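Long-range contacts in alanine glyoxylate transaminase (Thermococcus litoralis, PDB 2ZC0), which probably transfers the amino group of alanine to glyoxylate, using pyridoxal 5'-phosphate as its cofactor: residues D92-S97 and P229-D234; I211-A216 and G237-A242; R312-K317 and E389-I394. One frame throughout, in Å; residues are numbered along the deposited sequence.

Contact 1. Residues D92-S97 and P229-D234; sequences DHLEVS and PLKALD
The flat carboxylate of Asp92 and the puckered ring of Pro229 cross obliquely. Pro229 CG sits over one side of the carboxylate, nearer Asp92 OD2, at 3.4 Å, than Asp92 OD1, at 3.7 Å. Pro229 CD rests on the backbone, 3.3 Å from Asp92 O. Since Asp92 OD2 also accepts a hydrogen bond from Asn218, replacing Asp92 with an alanine would probably lose that bond and loosen the packing on Pro229. His93 turns its imidazole away, and its carbonyl O instead sits 3.2 Å from Ala232 CB. Leu94, its CG anti to the backbone N, lays CD1 across the aliphatic part of Lys231, 3.6 Å from Lys231 CG. The lysine chain bends at chi2 (56°), and Lys231 NZ pairs with the anti lone pair of Asp234 OD1 at 2.7 Å, with Glu261 as a second salt-bridge partner. No hydrogen bond joins 92-97 to 229-234, so van der Waals contact, much of it CH groups against oxygens, holds them together. Within the fold, the loop after helix 78-91 leans here on the short 3-10 turn 231-233; Leu94 and Val96 also touch strand 256-259, while Leu230 packs on helix 194-207.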
loop_
_atom_site.group_PDB
_atom_site.type_symbol
_atom_site.label_atom_id
_atom_site.label_comp_id
_atom_site.label_asym_id
_atom_site.label_seq_id
_atom_site.Cartn_x
_atom_site.Cartn_y
_atom_site.Cartn_z
ATOM N N ASP A 92 -4.518 -20.873 32.989
ATOM C CA ASP A 92 -4.489 -19.458 32.601
ATOM C C ASP A 92 -5.876 -18.800 32.642
ATOM O O ASP A 92 -6.085 -17.751 32.029
ATOM C CB ASP A 92 -3.868 -19.308 31.196
ATOM C CG ASP A 92 -3.082 -17.996 31.023
ATOM O OD1 ASP A 92 -2.505 -17.499 32.018
ATOM O OD2 ASP A 92 -3.017 -17.472 29.889
ATOM N N HIS A 93 -6.811 -19.407 33.375
ATOM C CA HIS A 93 -8.177 -18.882 33.498
ATOM C C HIS A 93 -8.828 -18.516 32.172
ATOM O O HIS A 93 -9.606 -17.562 32.099
ATOM C CB HIS A 93 -8.205 -17.640 34.392
ATOM C CG HIS A 93 -8.213 -17.945 35.855
ATOM N ND1 HIS A 93 -7.102 -18.409 36.524
ATOM C CD2 HIS A 93 -9.210 -17.887 36.770
ATOM C CE1 HIS A 93 -7.414 -18.624 37.790
ATOM N NE2 HIS A 93 -8.687 -18.316 37.965
ATOM N N LEU A 94 -8.534 -19.269 31.124
ATOM C CA LEU A 94 -9.111 -18.936 29.839
ATOM C C LEU A 94 -10.079 -19.973 29.292
ATOM O O LEU A 94 -9.703 -21.112 29.031
ATOM C CB LEU A 94 -7.989 -18.683 28.839
ATOM C CG LEU A 94 -8.360 -17.873 27.600
ATOM C CD1 LEU A 94 -9.142 -16.619 27.998
ATOM C CD2 LEU A 94 -7.081 -17.512 26.866
ATOM N N GLU A 95 -11.335 -19.573 29.133
ATOM C CA GLU A 95 -12.347 -20.466 28.580
ATOM C C GLU A 95 -12.433 -20.120 27.091
ATOM O O GLU A 95 -13.066 -19.138 26.716
ATOM C CB GLU A 95 -13.701 -20.219 29.255
ATOM C CG GLU A 95 -14.808 -21.195 28.852
ATOM C CD GLU A 95 -14.628 -22.581 29.462
ATOM O OE1 GLU A 95 -14.465 -22.666 30.703
ATOM O OE2 GLU A 95 -14.655 -23.581 28.706
ATOM N N VAL A 96 -11.779 -20.915 26.251
ATOM C CA VAL A 96 -11.786 -20.668 24.811
ATOM C C VAL A 96 -12.083 -21.940 24.037
ATOM O O VAL A 96 -11.689 -23.025 24.444
ATOM C CB VAL A 96 -10.409 -20.152 24.317
ATOM C CG1 VAL A 96 -9.358 -21.233 24.498
ATOM C CG2 VAL A 96 -10.485 -19.763 22.853
ATOM N N SER A 97 -12.762 -21.802 22.907
ATOM C CA SER A 97 -13.079 -22.956 22.078
ATOM C C SER A 97 -11.858 -23.390 21.256
ATOM O O SER A 97 -11.054 -22.566 20.839
ATOM C CB SER A 97 -14.229 -22.625 21.126
ATOM O OG SER A 97 -14.366 -23.639 20.146
ATOM N N PRO A 229 -5.441 -13.093 32.470
ATOM C CA PRO A 229 -5.251 -12.425 31.181
ATOM C C PRO A 229 -6.417 -11.495 30.906
ATOM O O PRO A 229 -7.515 -11.696 31.429
ATOM C CB PRO A 229 -5.224 -13.587 30.200
ATOM C CG PRO A 229 -4.613 -14.692 31.003
ATOM C CD PRO A 229 -5.302 -14.556 32.333
ATOM N N LEU A 230 -6.178 -10.471 30.094
ATOM C CA LEU A 230 -7.243 -9.545 29.728
ATOM C C LEU A 230 -8.312 -10.343 28.985
ATOM O O LEU A 230 -9.500 -10.053 29.087
ATOM C CB LEU A 230 -6.708 -8.448 28.818
ATOM C CG LEU A 230 -5.541 -7.582 29.301
ATOM C CD1 LEU A 230 -4.911 -6.865 28.115
ATOM C CD2 LEU A 230 -6.041 -6.570 30.341
ATOM N N LYS A 231 -7.893 -11.363 28.247
ATOM C CA LYS A 231 -8.849 -12.155 27.496
ATOM C C LYS A 231 -9.888 -12.840 28.383
ATOM O O LYS A 231 -11.024 -13.061 27.954
ATOM C CB LYS A 231 -8.132 -13.202 26.640
ATOM C CG LYS A 231 -9.061 -13.908 25.662
ATOM C CD LYS A 231 -9.764 -12.894 24.786
ATOM C CE LYS A 231 -10.650 -13.545 23.734
ATOM N NZ LYS A 231 -11.453 -12.490 23.033
ATOM N N ALA A 232 -9.508 -13.167 29.618
ATOM C CA ALA A 232 -10.427 -13.827 30.549
ATOM C C ALA A 232 -11.456 -12.824 31.059
ATOM O O ALA A 232 -12.472 -13.193 31.649
ATOM C CB ALA A 232 -9.650 -14.430 31.714
ATOM N N LEU A 233 -11.183 -11.547 30.815
ATOM C CA LEU A 233 -12.067 -10.455 31.217
ATOM C C LEU A 233 -12.702 -9.818 29.978
ATOM O O LEU A 233 -13.403 -8.805 30.079
ATOM C CB LEU A 233 -11.258 -9.389 31.966
ATOM C CG LEU A 233 -10.940 -9.498 33.466
ATOM C CD1 LEU A 233 -11.015 -10.941 33.961
ATOM C CD2 LEU A 233 -9.562 -8.896 33.702
ATOM N N ASP A 234 -12.485 -10.427 28.816
ATOM C CA ASP A 234 -12.991 -9.874 27.557
ATOM C C ASP A 234 -14.445 -10.213 27.201
ATOM O O ASP A 234 -14.709 -11.016 26.294
ATOM C CB ASP A 234 -12.071 -10.307 26.413
ATOM C CG ASP A 234 -12.333 -9.547 25.145
ATOM O OD1 ASP A 234 -12.021 -10.085 24.071
ATOM O OD2 ASP A 234 -12.837 -8.410 25.215
#

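Contact 2. Residues I211-A216 and G237-A242; sequences IIEDTA and GRVIVA. With PMP (4'-deoxy-4'-aminopyridoxal-5'-phosphate), chain F.
This pair of neighbouring parallel strands belongs to the large central sheet of the class I aminotransferase fold and delivers Asp214 and Ala216 to the cofactor pocket. Strands 211-214 and 239-242 cross at -30° with their axes 4.4 Å apart. Their backbone bonds change along the way. Ile211 N donates to Arg238 O, Ile240 N to Ile211 O and Glu213 N to Ile240 O, each nearly along the C=O axis, the middle one at 2.7 Å. Ala242 N and Thr215 N instead approach their acceptors, Glu213 O and Ala242 O, from above the carbonyl plane, and the Thr215 N to Ala242 O bond is the longest at 3.3 Å. One face of the sheet carries Ile212, Asp214, Ile240 and Ala242 against helix 106-118. On the other, Ile211 and Val239 meet helix 194-207, and Glu213 lies alongside Val239, its buried carboxylate satisfied by the backbone N-H groups of Leu230 and Lys231. Asp214 has CG anti to its backbone N (chi1 -165°), which sends the carboxylate forward to the pyridine ring: OD1 is 2.7 Å from PMP N1 and also bonds to the hydroxyl of Tyr179. Asp214 OD2 accepts from Ala216 N through its anti lone pair, at 3.1 Å, forming an Asx turn. A water donates both to Asp214 OD2, at 2.6 Å, and to Ala242 O, tying the carboxylate to the adjacent strand. Ala216 CB packs against the ring, 3.7 Å from PMP N1. The Asx-turn N-H, the water and Tyr179 together fix the carboxylate's rotation. Such polar surroundings, with the pyridine nitrogen so close, would probably favour its ionised form, consistent with a protonated N1 as in related aminotransferases, where the ring acts as an electron sink.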
loop_
_atom_site.group_PDB
_atom_site.type_symbol
_atom_site.label_atom_id
_atom_site.label_comp_id
_atom_site.label_asym_id
_atom_site.label_seq_id
_atom_site.Cartn_x
_atom_site.Cartn_y
_atom_site.Cartn_z
ATOM N N ILE A 211 -7.455 -5.069 21.166
ATOM C CA ILE A 211 -6.256 -5.249 21.982
ATOM C C ILE A 211 -5.643 -6.591 21.675
ATOM O O ILE A 211 -6.322 -7.603 21.762
ATOM C CB ILE A 211 -6.608 -5.257 23.513
ATOM C CG1 ILE A 211 -7.084 -3.885 23.964
ATOM C CG2 ILE A 211 -5.413 -5.732 24.328
ATOM C CD1 ILE A 211 -7.721 -3.899 25.365
ATOM N N ILE A 212 -4.368 -6.595 21.312
ATOM C CA ILE A 212 -3.644 -7.838 21.046
ATOM C C ILE A 212 -2.809 -8.082 22.303
ATOM O O ILE A 212 -1.855 -7.350 22.562
ATOM C CB ILE A 212 -2.668 -7.707 19.864
ATOM C CG1 ILE A 212 -3.435 -7.427 18.564
ATOM C CG2 ILE A 212 -1.829 -8.956 19.772
ATOM C CD1 ILE A 212 -2.535 -7.353 17.353
ATOM N N GLU A 213 -3.175 -9.108 23.067
ATOM C CA GLU A 213 -2.503 -9.465 24.315
ATOM C C GLU A 213 -1.434 -10.537 24.119
ATOM O O GLU A 213 -1.739 -11.665 23.733
ATOM C CB GLU A 213 -3.554 -9.949 25.344
ATOM C CG GLU A 213 -3.003 -10.478 26.681
ATOM C CD GLU A 213 -4.091 -10.722 27.747
ATOM O OE1 GLU A 213 -3.774 -10.604 28.950
ATOM O OE2 GLU A 213 -5.245 -11.037 27.392
ATOM N N ASP A 214 -0.187 -10.180 24.414
ATOM C CA ASP A 214 0.938 -11.097 24.286
ATOM C C ASP A 214 1.106 -11.834 25.616
ATOM O O ASP A 214 1.443 -11.231 26.626
ATOM C CB ASP A 214 2.191 -10.299 23.933
ATOM C CG ASP A 214 3.321 -11.162 23.429
ATOM O OD1 ASP A 214 4.084 -10.666 22.582
ATOM O OD2 ASP A 214 3.472 -12.311 23.877
ATOM N N THR A 215 0.866 -13.144 25.585
ATOM C CA THR A 215 0.930 -14.023 26.753
ATOM C C THR A 215 2.187 -14.901 26.787
ATOM O O THR A 215 2.176 -16.003 27.349
ATOM C CB THR A 215 -0.299 -14.962 26.778
ATOM O OG1 THR A 215 -0.285 -15.789 25.599
ATOM C CG2 THR A 215 -1.583 -14.163 26.811
ATOM N N ALA A 216 3.264 -14.414 26.186
ATOM C CA ALA A 216 4.517 -15.160 26.139
ATOM C C ALA A 216 5.054 -15.606 27.503
ATOM O O ALA A 216 5.627 -16.689 27.620
ATOM C CB ALA A 216 5.584 -14.341 25.409
ATOM N N GLY A 237 -15.290 -9.060 23.734
ATOM C CA GLY A 237 -14.544 -9.724 22.673
ATOM C C GLY A 237 -13.638 -8.789 21.887
ATOM O O GLY A 237 -13.512 -8.913 20.666
ATOM N N ARG A 238 -13.009 -7.852 22.593
ATOM C CA ARG A 238 -12.114 -6.880 21.981
ATOM C C ARG A 238 -10.656 -7.282 22.083
ATOM O O ARG A 238 -9.780 -6.530 21.655
ATOM C CB ARG A 238 -12.257 -5.511 22.641
ATOM C CG ARG A 238 -13.570 -4.834 22.407
ATOM C CD ARG A 238 -13.646 -3.525 23.175
ATOM N NE ARG A 238 -14.828 -2.788 22.759
ATOM C CZ ARG A 238 -15.002 -2.312 21.534
ATOM N NH1 ARG A 238 -16.118 -1.656 21.225
ATOM N NH2 ARG A 238 -14.041 -2.471 20.629
ATOM N N VAL A 239 -10.358 -8.426 22.685
ATOM C CA VAL A 239 -8.960 -8.790 22.739
ATOM C C VAL A 239 -8.660 -10.069 21.974
ATOM O O VAL A 239 -9.468 -11.013 21.899
ATOM C CB VAL A 239 -8.376 -8.821 24.224
ATOM C CG1 VAL A 239 -9.409 -8.340 25.225
ATOM C CG2 VAL A 239 -7.818 -10.173 24.564
ATOM N N ILE A 240 -7.483 -10.061 21.370
ATOM C CA ILE A 240 -6.998 -11.171 20.577
ATOM C C ILE A 240 -5.700 -11.547 21.247
ATOM O O ILE A 240 -4.928 -10.667 21.589
ATOM C CB ILE A 240 -6.704 -10.682 19.146
ATOM C CG1 ILE A 240 -8.008 -10.180 18.525
ATOM C CG2 ILE A 240 -5.973 -11.761 18.363
ATOM C CD1 ILE A 240 -7.851 -9.526 17.165
ATOM N N VAL A 241 -5.447 -12.824 21.481
ATOM C CA VAL A 241 -4.176 -13.126 22.102
ATOM C C VAL A 241 -3.214 -13.790 21.136
ATOM O O VAL A 241 -3.621 -14.453 20.178
ATOM C CB VAL A 241 -4.312 -14.008 23.401
ATOM C CG1 VAL A 241 -5.759 -14.101 23.835
ATOM C CG2 VAL A 241 -3.675 -15.362 23.202
ATOM N N ALA A 242 -1.930 -13.562 21.401
ATOM C CA ALA A 242 -0.829 -14.131 20.642
ATOM C C ALA A 242 0.017 -14.798 21.713
ATOM O O ALA A 242 0.732 -14.128 22.460
ATOM C CB ALA A 242 -0.037 -13.035 19.950
HETATM N N1 PMP F . 6.352 -12.118 22.494
HETATM C C2 PMP F . 7.300 -11.677 23.351
HETATM C C2A PMP F . 6.914 -10.515 24.269
HETATM C C3 PMP F . 8.589 -12.273 23.399
HETATM O O3 PMP F . 9.537 -11.791 24.291
HETATM C C4 PMP F . 8.884 -13.367 22.502
HETATM C C4A PMP F . 10.282 -14.010 22.561
HETATM N N4A PMP F . 11.034 -13.883 21.313
HETATM C C5 PMP F . 7.766 -13.826 21.544
HETATM C C6 PMP F . 6.518 -13.158 21.586
HETATM C C5A PMP F . 7.947 -14.982 20.541
HETATM O O4P PMP F . 8.092 -15.922 21.109
HETATM P P PMP F . 8.221 -17.231 20.078
HETATM O O1P PMP F . 6.832 -18.521 20.096
HETATM O O2P PMP F . 9.803 -18.141 20.645
HETATM O O3P PMP F . 8.440 -16.756 18.341
HETATM O O HOH W 1 3.412 -14.416 22.348
#

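Contact 3. Residues R312-K317 and E389-I394; sequences RDIMLK and EIPIGI
Asp313 OD1 is gripped twice by the side chain of the preceding residue: Arg312 NE and Arg312 NH2 each donate to it at 2.7 Å. The pair sits on one of two helices that run in nearly the same direction, a part of the aminotransferase fold well removed from the cofactor. The guanidinium binds side-on, with both nitrogens on one oxygen; NH2 uses the syn lone pair, whereas NE comes from above the carboxylate plane. Sharing one acceptor leaves both bonds bent. Arg312 has further partners in Glu223, through a salt bridge, and in the carbonyl of Pro331, so the charged group links helix 295-322 to loops beyond it. This ion pair takes no part in the contact with 389-394, which is apolar packing between the helices. Their axes pass 9.1 Å apart and cross at -25°. Ile390 fills the middle of the seam. Its CG2, anti to the backbone N, presses on the backbone of the other helix, 3.6 Å from Met315 CA, and also touches Met315 CB. Met315 runs out extended through chi2 and then bends at chi3 (-75°), bringing its methyl CE beside Ile394 CD1. The methionine chain thus crosses both isoleucines at about a right angle, while Phe382 touches it from a loop. Pro391 sits in the first turn of helix 389-404, where the absence of an N-H costs no helical bond. Beside Ile390, its ring meets Ile314 obliquely, with Pro391 CG 3.8 Å from Ile314 CG2.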
loop_
_atom_site.group_PDB
_atom_site.type_symbol
_atom_site.label_atom_id
_atom_site.label_comp_id
_atom_site.label_asym_id
_atom_site.label_seq_id
_atom_site.Cartn_x
_atom_site.Cartn_y
_atom_site.Cartn_z
ATOM N N ARG A 312 15.988 -15.956 39.157
ATOM C CA ARG A 312 15.390 -14.632 39.255
ATOM C C ARG A 312 15.852 -13.967 40.555
ATOM O O ARG A 312 16.236 -12.795 40.561
ATOM C CB ARG A 312 13.859 -14.756 39.235
ATOM C CG ARG A 312 13.075 -13.438 39.155
ATOM C CD ARG A 312 13.099 -12.661 40.471
ATOM N NE ARG A 312 12.581 -13.440 41.596
ATOM C CZ ARG A 312 11.303 -13.501 41.967
ATOM N NH1 ARG A 312 10.372 -12.822 41.308
ATOM N NH2 ARG A 312 10.956 -14.247 43.012
ATOM N N ASP A 313 15.817 -14.721 41.651
ATOM C CA ASP A 313 16.231 -14.190 42.947
ATOM C C ASP A 313 17.740 -13.976 42.996
ATOM O O ASP A 313 18.209 -12.971 43.525
ATOM C CB ASP A 313 15.810 -15.136 44.075
ATOM C CG ASP A 313 14.329 -15.417 44.071
ATOM O OD1 ASP A 313 13.541 -14.465 43.891
ATOM O OD2 ASP A 313 13.944 -16.587 44.257
ATOM N N ILE A 314 18.488 -14.925 42.436
ATOM C CA ILE A 314 19.945 -14.852 42.395
ATOM C C ILE A 314 20.438 -13.619 41.645
ATOM O O ILE A 314 21.359 -12.945 42.105
ATOM C CB ILE A 314 20.558 -16.132 41.748
ATOM C CG1 ILE A 314 20.369 -17.337 42.673
ATOM C CG2 ILE A 314 22.042 -15.942 41.485
ATOM C CD1 ILE A 314 20.899 -18.644 42.101
ATOM N N MET A 315 19.834 -13.307 40.498
ATOM C CA MET A 315 20.269 -12.132 39.739
ATOM C C MET A 315 19.925 -10.858 40.496
ATOM O O MET A 315 20.690 -9.897 40.484
ATOM C CB MET A 315 19.634 -12.087 38.346
ATOM C CG MET A 315 20.044 -10.832 37.559
ATOM S SD MET A 315 19.627 -10.836 35.797
ATOM C CE MET A 315 20.861 -11.963 35.178
ATOM N N LEU A 316 18.767 -10.851 41.149
ATOM C CA LEU A 316 18.358 -9.691 41.927
ATOM C C LEU A 316 19.242 -9.568 43.167
ATOM O O LEU A 316 19.570 -8.459 43.582
ATOM C CB LEU A 316 16.892 -9.810 42.340
ATOM C CG LEU A 316 15.888 -9.686 41.193
ATOM C CD1 LEU A 316 14.483 -9.716 41.770
ATOM C CD2 LEU A 316 16.123 -8.389 40.424
ATOM N N LYS A 317 19.629 -10.707 43.751
ATOM C CA LYS A 317 20.502 -10.703 44.928
ATOM C C LYS A 317 21.854 -10.109 44.550
ATOM O O LYS A 317 22.385 -9.247 45.241
ATOM C CB LYS A 317 20.760 -12.122 45.460
ATOM C CG LYS A 317 19.747 -12.679 46.450
ATOM C CD LYS A 317 20.384 -13.834 47.251
ATOM C CE LYS A 317 19.394 -14.961 47.547
ATOM N NZ LYS A 317 18.997 -15.713 46.317
ATOM N N GLU A 389 26.844 -18.844 36.533
ATOM C CA GLU A 389 27.217 -17.752 35.630
ATOM C C GLU A 389 26.613 -16.394 35.974
ATOM O O GLU A 389 27.256 -15.358 35.795
ATOM C CB GLU A 389 26.836 -18.096 34.187
ATOM C CG GLU A 389 27.652 -19.202 33.545
ATOM C CD GLU A 389 27.255 -19.453 32.095
ATOM O OE1 GLU A 389 26.080 -19.806 31.845
ATOM O OE2 GLU A 389 28.119 -19.297 31.202
ATOM N N ILE A 390 25.376 -16.393 36.456
ATOM C CA ILE A 390 24.713 -15.137 36.785
ATOM C C ILE A 390 25.523 -14.215 37.705
ATOM O O ILE A 390 25.789 -13.072 37.351
ATOM C CB ILE A 390 23.317 -15.397 37.389
ATOM C CG1 ILE A 390 22.437 -16.085 36.348
ATOM C CG2 ILE A 390 22.688 -14.094 37.840
ATOM C CD1 ILE A 390 21.057 -16.462 36.854
ATOM N N PRO A 391 25.940 -14.699 38.890
ATOM C CA PRO A 391 26.719 -13.835 39.793
ATOM C C PRO A 391 27.999 -13.319 39.150
ATOM O O PRO A 391 28.331 -12.139 39.256
ATOM C CB PRO A 391 27.000 -14.749 40.983
ATOM C CG PRO A 391 25.804 -15.679 40.980
ATOM C CD PRO A 391 25.678 -16.008 39.517
ATOM N N ILE A 392 28.715 -14.212 38.478
ATOM C CA ILE A 392 29.958 -13.839 37.813
ATOM C C ILE A 392 29.669 -12.763 36.771
ATOM O O ILE A 392 30.376 -11.758 36.696
ATOM C CB ILE A 392 30.604 -15.068 37.134
ATOM C CG1 ILE A 392 30.931 -16.125 38.189
ATOM C CG2 ILE A 392 31.873 -14.659 36.406
ATOM C CD1 ILE A 392 31.431 -17.426 37.616
ATOM N N GLY A 393 28.616 -12.977 35.981
ATOM C CA GLY A 393 28.236 -12.020 34.954
ATOM C C GLY A 393 27.873 -10.659 35.517
ATOM O O GLY A 393 28.312 -9.632 34.998
ATOM N N ILE A 394 27.061 -10.633 36.569
ATOM C CA ILE A 394 26.683 -9.360 37.170
ATOM C C ILE A 394 27.871 -8.674 37.858
ATOM O O ILE A 394 27.911 -7.446 37.932
ATOM C CB ILE A 394 25.523 -9.521 38.189
ATOM C CG1 ILE A 394 24.191 -9.630 37.448
ATOM C CG2 ILE A 394 25.483 -8.340 39.147
ATOM C CD1 ILE A 394 23.829 -11.036 37.088
#

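Contacts 1 and 2 share a neighbourhood, their centres 10 Å apart, and their segments alternate along the chain. The loop 229-234 that packs against 92-97 also bonds to the strands of contact 2: Lys231 NZ lies 2.7 Å from Val239 O, a probable hydrogen bond, and Lys231 CG packs 3.8 Å from Val241 CG1. Contact 2 is wholly buried and rests on backbone bonding and a cofactor-facing carboxylate; contact 1, only partly buried, uses loop packing without a cross-segment hydrogen bond. Contact 3 is buried too but apolar, joining helices on the opposite side of the chain's centre from contact 2, with nearest atoms about 14 Å from it.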